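Local coordinates for protein phosphoribosylaminoimidazole-succinocarboxamide synthase (Thermotoga maritima, PDB 1KUT) that catalyses the ATP-dependent joining of L-aspartate to a carboxylated aminoimidazole ribonucleotide, a step of de novo purine biosynthesis, at residues B[185-189]-B[190-194]; B[43-46]-B[47-51]; B[213-216]-B[217-221]. One frame throughout, in Å; residues are numbered along the deposited sequence.

Contact 1: B[185-189]-B[190-194]; sequences DEISP and DTFRL
S188 and T191 close a type I beta turn, with P189 and D190 at its two central positions. The turn leads from the loop after strand 181-183 into strand 192-196. T191 N donates to S188 O at 2.7 Å. F192 N adds a weak second bond to the same oxygen. In return, the T191 hydroxyl oxygen OG1 accepts S188 N at 3.1 Å. OG1 reaches that N-H because it sits between the T191 backbone N and carbonyl carbon (chi1 56°). Backbone and side chain of one residue thus grip the backbone N and O of S188. The S188 hydroxyl is used as well: OG donates a very short bond to E186 OE2, at 2.5 Å.

The tight part lies under the F192 ring. S188 O and P189 N sit over one face, offset toward the rim, and S188 O comes 3.2 Å from CD2. I187 meets the ring near its plane, CG2 to CE2 at 3.9 Å. V220 of helix 214-229 also packs on F192.

The looser side is that of D185 and D190, which are partly exposed. D185 reaches T191 only as OD2 to CG2 at 4.0 Å. D190 OD1 is 4.3 Å from OE2 of the buried E186. The salt bridges of E186 OE1 with K8 and of D190 OD1 with K39 probably ease these like charges. D190 OD2 is hydrogen-bonded to Y217 OH. A water joins E186 and T191: it donates to E186 O and accepts from T191 OG1, both at 2.8 Å.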
loop_
_atom_site.group_PDB
_atom_site.type_symbol
_atom_site.label_atom_id
_atom_site.label_comp_id
_atom_site.label_asym_id
_atom_site.label_seq_id
_atom_site.Cartn_x
_atom_site.Cartn_y
_atom_site.Cartn_z
ATOM N N ASP B 185 -0.391 -10.215 -19.753
ATOM C CA ASP B 185 -1.083 -11.274 -19.042
ATOM C C ASP B 185 -2.366 -11.754 -19.698
ATOM O O ASP B 185 -2.374 -12.040 -20.893
ATOM C CB ASP B 185 -1.359 -10.851 -17.604
ATOM C CG ASP B 185 -1.446 -12.048 -16.662
ATOM O OD1 ASP B 185 -0.493 -12.853 -16.655
ATOM O OD2 ASP B 185 -2.452 -12.190 -15.937
ATOM N N GLU B 186 -3.450 -11.845 -18.936
ATOM C CA GLU B 186 -4.710 -12.343 -19.478
ATOM C C GLU B 186 -5.941 -11.613 -18.933
ATOM O O GLU B 186 -5.827 -10.609 -18.218
ATOM C CB GLU B 186 -4.832 -13.841 -19.176
ATOM C CG GLU B 186 -5.049 -14.185 -17.686
ATOM C CD GLU B 186 -5.161 -15.697 -17.418
ATOM O OE1 GLU B 186 -4.114 -16.380 -17.307
ATOM O OE2 GLU B 186 -6.299 -16.209 -17.331
ATOM N N ILE B 187 -7.118 -12.126 -19.286
ATOM C CA ILE B 187 -8.376 -11.570 -18.825
ATOM C C ILE B 187 -9.397 -12.695 -18.790
ATOM O O ILE B 187 -10.076 -12.968 -19.782
ATOM C CB ILE B 187 -8.909 -10.463 -19.750
ATOM C CG1 ILE B 187 -7.889 -9.341 -19.908
ATOM C CG2 ILE B 187 -10.145 -9.861 -19.135
ATOM C CD1 ILE B 187 -8.395 -8.193 -20.778
ATOM N N SER B 188 -9.518 -13.351 -17.640
ATOM C CA SER B 188 -10.459 -14.454 -17.519
ATOM C C SER B 188 -10.921 -14.558 -16.085
ATOM O O SER B 188 -10.527 -13.751 -15.250
ATOM C CB SER B 188 -9.770 -15.754 -17.923
ATOM O OG SER B 188 -8.731 -16.057 -16.996
ATOM N N PRO B 189 -11.779 -15.554 -15.784
ATOM C CA PRO B 189 -12.264 -15.725 -14.411
ATOM C C PRO B 189 -11.117 -15.796 -13.426
ATOM O O PRO B 189 -11.298 -15.557 -12.234
ATOM C CB PRO B 189 -13.075 -17.015 -14.495
ATOM C CG PRO B 189 -13.735 -16.861 -15.854
ATOM C CD PRO B 189 -12.548 -16.402 -16.715
ATOM N N ASP B 190 -9.923 -16.117 -13.916
ATOM C CA ASP B 190 -8.761 -16.172 -13.035
ATOM C C ASP B 190 -8.309 -14.768 -12.588
ATOM O O ASP B 190 -7.647 -14.630 -11.565
ATOM C CB ASP B 190 -7.577 -16.843 -13.737
ATOM C CG ASP B 190 -7.656 -18.355 -13.729
ATOM O OD1 ASP B 190 -6.653 -18.990 -14.109
ATOM O OD2 ASP B 190 -8.700 -18.914 -13.355
ATOM N N THR B 191 -8.666 -13.727 -13.342
ATOM C CA THR B 191 -8.214 -12.372 -13.017
ATOM C C THR B 191 -9.285 -11.362 -12.680
ATOM O O THR B 191 -8.983 -10.189 -12.429
ATOM C CB THR B 191 -7.361 -11.766 -14.176
ATOM O OG1 THR B 191 -8.117 -11.793 -15.393
ATOM C CG2 THR B 191 -6.086 -12.560 -14.383
ATOM N N PHE B 192 -10.537 -11.796 -12.688
ATOM C CA PHE B 192 -11.626 -10.902 -12.360
ATOM C C PHE B 192 -12.771 -11.646 -11.693
ATOM O O PHE B 192 -12.886 -12.873 -11.822
ATOM C CB PHE B 192 -12.106 -10.148 -13.614
ATOM C CG PHE B 192 -12.710 -11.020 -14.698
ATOM C CD1 PHE B 192 -13.904 -11.718 -14.487
ATOM C CD2 PHE B 192 -12.143 -11.049 -15.972
ATOM C CE1 PHE B 192 -14.529 -12.419 -15.525
ATOM C CE2 PHE B 192 -12.762 -11.749 -17.025
ATOM C CZ PHE B 192 -13.962 -12.433 -16.795
ATOM N N ARG B 193 -13.584 -10.885 -10.960
ATOM C CA ARG B 193 -14.756 -11.375 -10.237
ATOM C C ARG B 193 -15.956 -10.759 -10.945
ATOM O O ARG B 193 -16.126 -9.536 -10.935
ATOM C CB ARG B 193 -14.743 -10.879 -8.789
ATOM C CG ARG B 193 -13.591 -11.363 -7.920
ATOM C CD ARG B 193 -13.665 -10.639 -6.569
ATOM N NE ARG B 193 -12.992 -11.313 -5.460
ATOM C CZ ARG B 193 -11.708 -11.654 -5.445
ATOM N NH1 ARG B 193 -10.932 -11.398 -6.492
ATOM N NH2 ARG B 193 -11.191 -12.229 -4.367
ATOM N N LEU B 194 -16.783 -11.596 -11.557
ATOM C CA LEU B 194 -17.940 -11.105 -12.289
ATOM C C LEU B 194 -19.190 -11.732 -11.696
ATOM O O LEU B 194 -19.235 -12.944 -11.476
ATOM C CB LEU B 194 -17.807 -11.485 -13.760
ATOM C CG LEU B 194 -18.866 -10.942 -14.709
ATOM C CD1 LEU B 194 -18.480 -9.535 -15.144
ATOM C CD2 LEU B 194 -18.990 -11.877 -15.913
HETATM O O HOH W 1 -7.444 -9.217 -16.330
#

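Contact 2: B[43-46]-B[47-51]; sequences CAET and TAILM
Helix 39-55 is an alpha-helix, and residues C43 to L50 form two of its middle turns. The usual i to i+4 backbone bonds run through it. T47 N donates to C43 O, A48 N to A44 O, I49 N to E45 O and L50 N to T46 O, all at 2.9 to 3.0 Å.

One carbonyl takes a second donor. T47 OG1 gives its proton to C43 O at 2.7 Å, as threonine often does inside a helix. The hydroxyl lies beside the T47 backbone N and anti to the carbonyl carbon (chi1 -65°), which turns it back over the preceding turn. It comes from 38° out of the carbonyl plane. T47 N reaches the same oxygen from the opposite face, tilted 25°. With its proton used in this way, OG1 can also accept I187 N from the loop before strand 192-196. The buried hydroxyl is therefore engaged both as donor and as acceptor.

T46 faces the same loop, and its OG1 makes a weak hydrogen bond with I187 O. The T46 and L50 side chains lie side by side and point the same way. L50 CD2 lies beside T46 O, at 3.2 Å. The E45 chain is extended, and its OE1 forms a salt bridge with R225 of helix 214-229. A44 and A48 both pack on Y66 of strand 63-67, and A48 also on L72 of strand 71-74. The I49 side chain comes close to the backbone one turn earlier, where its CG1 lies 3.2 Å from E45 O.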
loop_
_atom_site.group_PDB
_atom_site.type_symbol
_atom_site.label_atom_id
_atom_site.label_comp_id
_atom_site.label_asym_id
_atom_site.label_seq_id
_atom_site.Cartn_x
_atom_site.Cartn_y
_atom_site.Cartn_z
ATOM N N CYS B 43 -9.824 -20.115 -20.983
ATOM C CA CYS B 43 -9.244 -18.830 -20.611
ATOM C C CYS B 43 -8.536 -18.151 -21.789
ATOM O O CYS B 43 -8.638 -16.938 -21.967
ATOM C CB CYS B 43 -8.290 -19.017 -19.422
ATOM S SG CYS B 43 -9.161 -19.367 -17.829
ATOM N N ALA B 44 -7.839 -18.935 -22.603
ATOM C CA ALA B 44 -7.146 -18.388 -23.756
ATOM C C ALA B 44 -8.156 -17.685 -24.644
ATOM O O ALA B 44 -7.957 -16.535 -25.036
ATOM C CB ALA B 44 -6.437 -19.506 -24.541
ATOM N N GLU B 45 -9.256 -18.361 -24.948
ATOM C CA GLU B 45 -10.262 -17.752 -25.811
ATOM C C GLU B 45 -11.012 -16.557 -25.212
ATOM O O GLU B 45 -11.269 -15.583 -25.915
ATOM C CB GLU B 45 -11.259 -18.802 -26.294
ATOM C CG GLU B 45 -12.304 -18.248 -27.228
ATOM C CD GLU B 45 -13.274 -19.315 -27.699
ATOM O OE1 GLU B 45 -14.226 -18.962 -28.441
ATOM O OE2 GLU B 45 -13.076 -20.506 -27.325
ATOM N N THR B 46 -11.378 -16.595 -23.934
ATOM C CA THR B 46 -12.079 -15.432 -23.401
ATOM C C THR B 46 -11.088 -14.262 -23.312
ATOM O O THR B 46 -11.465 -13.115 -23.477
ATOM C CB THR B 46 -12.797 -15.725 -22.038
ATOM O OG1 THR B 46 -12.032 -15.229 -20.941
ATOM C CG2 THR B 46 -13.031 -17.208 -21.869
ATOM N N THR B 47 -9.811 -14.551 -23.104
ATOM C CA THR B 47 -8.809 -13.484 -23.071
ATOM C C THR B 47 -8.753 -12.813 -24.446
ATOM O O THR B 47 -8.813 -11.588 -24.548
ATOM C CB THR B 47 -7.394 -14.037 -22.748
ATOM O OG1 THR B 47 -7.386 -14.568 -21.420
ATOM C CG2 THR B 47 -6.332 -12.934 -22.850
ATOM N N ALA B 48 -8.657 -13.629 -25.499
ATOM C CA ALA B 48 -8.586 -13.147 -26.880
ATOM C C ALA B 48 -9.797 -12.350 -27.324
ATOM O O ALA B 48 -9.685 -11.409 -28.106
ATOM C CB ALA B 48 -8.374 -14.307 -27.813
ATOM N N ILE B 49 -10.968 -12.742 -26.847
ATOM C CA ILE B 49 -12.203 -12.036 -27.157
ATOM C C ILE B 49 -12.180 -10.680 -26.452
ATOM O O ILE B 49 -12.315 -9.633 -27.073
ATOM C CB ILE B 49 -13.422 -12.859 -26.666
ATOM C CG1 ILE B 49 -13.608 -14.070 -27.583
ATOM C CG2 ILE B 49 -14.663 -11.976 -26.564
ATOM C CD1 ILE B 49 -14.875 -14.845 -27.325
ATOM N N LEU B 50 -12.006 -10.701 -25.141
ATOM C CA LEU B 50 -11.954 -9.462 -24.384
ATOM C C LEU B 50 -10.876 -8.482 -24.909
ATOM O O LEU B 50 -11.174 -7.319 -25.178
ATOM C CB LEU B 50 -11.732 -9.780 -22.901
ATOM C CG LEU B 50 -12.945 -10.030 -21.980
ATOM C CD1 LEU B 50 -14.253 -10.130 -22.769
ATOM C CD2 LEU B 50 -12.697 -11.278 -21.137
HETATM N N MSE B 51 -9.641 -8.947 -25.081
HETATM C CA MSE B 51 -8.550 -8.078 -25.555
HETATM C C MSE B 51 -8.741 -7.523 -26.961
HETATM O O MSE B 51 -8.274 -6.420 -27.271
HETATM C CB MSE B 51 -7.217 -8.815 -25.494
HETATM C CG MSE B 51 -6.781 -9.146 -24.095
HETATM SE SE MSE B 51 -4.885 -9.473 -24.094
HETATM C CE MSE B 51 -4.797 -11.063 -25.143
#

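Contact 3: B[213-216]-B[217-221]; sequences PLKK and YREVL
R218 lays its guanidinium back over K215 and L214, and its NH1 forms a salt bridge with D212, just before the segment. This holds the group over the first turn, with K215 CA 3.4 Å above one face. The bend at chi3 (-51°) folds the R218 chain back to this place. E219 OE2 forms a salt bridge with R208, and K215 CE lies 3.5 Å from E219 OE1. Backbone bonds come next. V220 N donates to K216 O at 2.8 Å, E219 N to K215 O at 2.9 Å and R218 N to L214 O at 3.0 Å.

Residues from about L214 onward belong to the first turns of helix 214-229, which lies against helix 39-55. L214 CD2 meets the edge of the R218 guanidinium in its plane, 3.6 Å from NH1. Y217 is buried. P213 O lies at the edge of its ring, in the ring plane, 3.3 Å from CD1. K216 runs alongside the ring and points the same way, its CE 3.3 Å from Y217 CE1. I42 and C43 of helix 39-55 pack against the Y217 side chain.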
loop_
_atom_site.group_PDB
_atom_site.type_symbol
_atom_site.label_atom_id
_atom_site.label_comp_id
_atom_site.label_asym_id
_atom_site.label_seq_id
_atom_site.Cartn_x
_atom_site.Cartn_y
_atom_site.Cartn_z
ATOM N N PRO B 213 -15.898 -26.487 -10.680
ATOM C CA PRO B 213 -15.316 -25.165 -10.919
ATOM C C PRO B 213 -15.312 -24.721 -12.379
ATOM O O PRO B 213 -15.512 -23.542 -12.675
ATOM C CB PRO B 213 -13.906 -25.313 -10.356
ATOM C CG PRO B 213 -14.090 -26.329 -9.259
ATOM C CD PRO B 213 -14.965 -27.342 -9.928
ATOM N N LEU B 214 -15.097 -25.659 -13.294
ATOM C CA LEU B 214 -15.058 -25.304 -14.703
ATOM C C LEU B 214 -16.348 -24.648 -15.163
ATOM O O LEU B 214 -16.369 -24.000 -16.207
ATOM C CB LEU B 214 -14.773 -26.538 -15.573
ATOM C CG LEU B 214 -14.673 -26.301 -17.092
ATOM C CD1 LEU B 214 -13.407 -25.516 -17.424
ATOM C CD2 LEU B 214 -14.649 -27.639 -17.818
ATOM N N LYS B 215 -17.423 -24.783 -14.391
ATOM C CA LYS B 215 -18.693 -24.199 -14.816
ATOM C C LYS B 215 -18.718 -22.676 -14.982
ATOM O O LYS B 215 -19.264 -22.168 -15.969
ATOM C CB LYS B 215 -19.828 -24.629 -13.885
ATOM C CG LYS B 215 -21.181 -24.172 -14.400
ATOM C CD LYS B 215 -22.292 -25.116 -14.006
ATOM C CE LYS B 215 -23.537 -24.832 -14.828
ATOM N NZ LYS B 215 -24.589 -25.864 -14.607
ATOM N N LYS B 216 -18.148 -21.942 -14.029
ATOM C CA LYS B 216 -18.140 -20.485 -14.143
ATOM C C LYS B 216 -17.359 -20.066 -15.384
ATOM O O LYS B 216 -17.751 -19.117 -16.072
ATOM C CB LYS B 216 -17.526 -19.821 -12.899
ATOM C CG LYS B 216 -15.999 -19.834 -12.838
ATOM C CD LYS B 216 -15.479 -18.953 -11.700
ATOM C CE LYS B 216 -13.951 -18.999 -11.603
ATOM N NZ LYS B 216 -13.424 -18.224 -10.428
ATOM N N TYR B 217 -16.264 -20.775 -15.672
ATOM C CA TYR B 217 -15.443 -20.472 -16.840
ATOM C C TYR B 217 -16.231 -20.698 -18.121
ATOM O O TYR B 217 -16.213 -19.858 -19.030
ATOM C CB TYR B 217 -14.182 -21.345 -16.872
ATOM C CG TYR B 217 -13.224 -21.081 -15.735
ATOM C CD1 TYR B 217 -13.452 -21.617 -14.466
ATOM C CD2 TYR B 217 -12.093 -20.277 -15.920
ATOM C CE1 TYR B 217 -12.576 -21.365 -13.407
ATOM C CE2 TYR B 217 -11.211 -20.010 -14.864
ATOM C CZ TYR B 217 -11.462 -20.561 -13.612
ATOM O OH TYR B 217 -10.609 -20.317 -12.566
ATOM N N ARG B 218 -16.917 -21.836 -18.200
ATOM C CA ARG B 218 -17.701 -22.138 -19.381
ATOM C C ARG B 218 -18.736 -21.042 -19.578
ATOM O O ARG B 218 -18.910 -20.544 -20.692
ATOM C CB ARG B 218 -18.388 -23.503 -19.249
ATOM C CG ARG B 218 -17.430 -24.703 -19.262
ATOM C CD ARG B 218 -18.187 -26.015 -19.471
ATOM N NE ARG B 218 -19.301 -26.150 -18.529
ATOM C CZ ARG B 218 -19.237 -26.767 -17.347
ATOM N NH1 ARG B 218 -18.106 -27.333 -16.936
ATOM N NH2 ARG B 218 -20.312 -26.797 -16.564
ATOM N N GLU B 219 -19.408 -20.655 -18.493
ATOM C CA GLU B 219 -20.428 -19.608 -18.556
ATOM C C GLU B 219 -19.840 -18.272 -19.015
ATOM O O GLU B 219 -20.412 -17.598 -19.873
ATOM C CB GLU B 219 -21.128 -19.457 -17.190
ATOM C CG GLU B 219 -22.146 -20.573 -16.890
ATOM C CD GLU B 219 -22.851 -20.427 -15.535
ATOM O OE1 GLU B 219 -23.676 -21.307 -15.190
ATOM O OE2 GLU B 219 -22.582 -19.442 -14.813
ATOM N N VAL B 220 -18.699 -17.883 -18.451
ATOM C CA VAL B 220 -18.057 -16.626 -18.870
ATOM C C VAL B 220 -17.758 -16.653 -20.373
ATOM O O VAL B 220 -18.120 -15.727 -21.104
ATOM C CB VAL B 220 -16.733 -16.369 -18.107
ATOM C CG1 VAL B 220 -16.008 -15.164 -18.702
ATOM C CG2 VAL B 220 -17.027 -16.119 -16.642
ATOM N N LEU B 221 -17.110 -17.716 -20.838
ATOM C CA LEU B 221 -16.797 -17.821 -22.259
ATOM C C LEU B 221 -18.036 -17.652 -23.136
ATOM O O LEU B 221 -18.066 -16.766 -24.000
ATOM C CB LEU B 221 -16.129 -19.165 -22.584
ATOM C CG LEU B 221 -15.731 -19.352 -24.059
ATOM C CD1 LEU B 221 -14.859 -18.188 -24.518
ATOM C CD2 LEU B 221 -14.981 -20.677 -24.243
#

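Contacts 1 and 2 are buried, and contact 3 is only partly so. Contact 1 is a turn entering a sheet strand. Contacts 2 and 3 are helical turns, of helices 39-55 and 214-229. All three meet: 185-194 packs on both helices, and the helices also touch each other where T46 CG2 comes within 3.4 Å of L221 CD1. The chemistry follows the place. In contact 2 threonine hydroxyls serve buried backbone atoms. In contact 1 a threonine does the same, but carboxylates with lysine partners lie beside it. Contact 3 has long charged chains over its outer side and puts an aromatic ring inward.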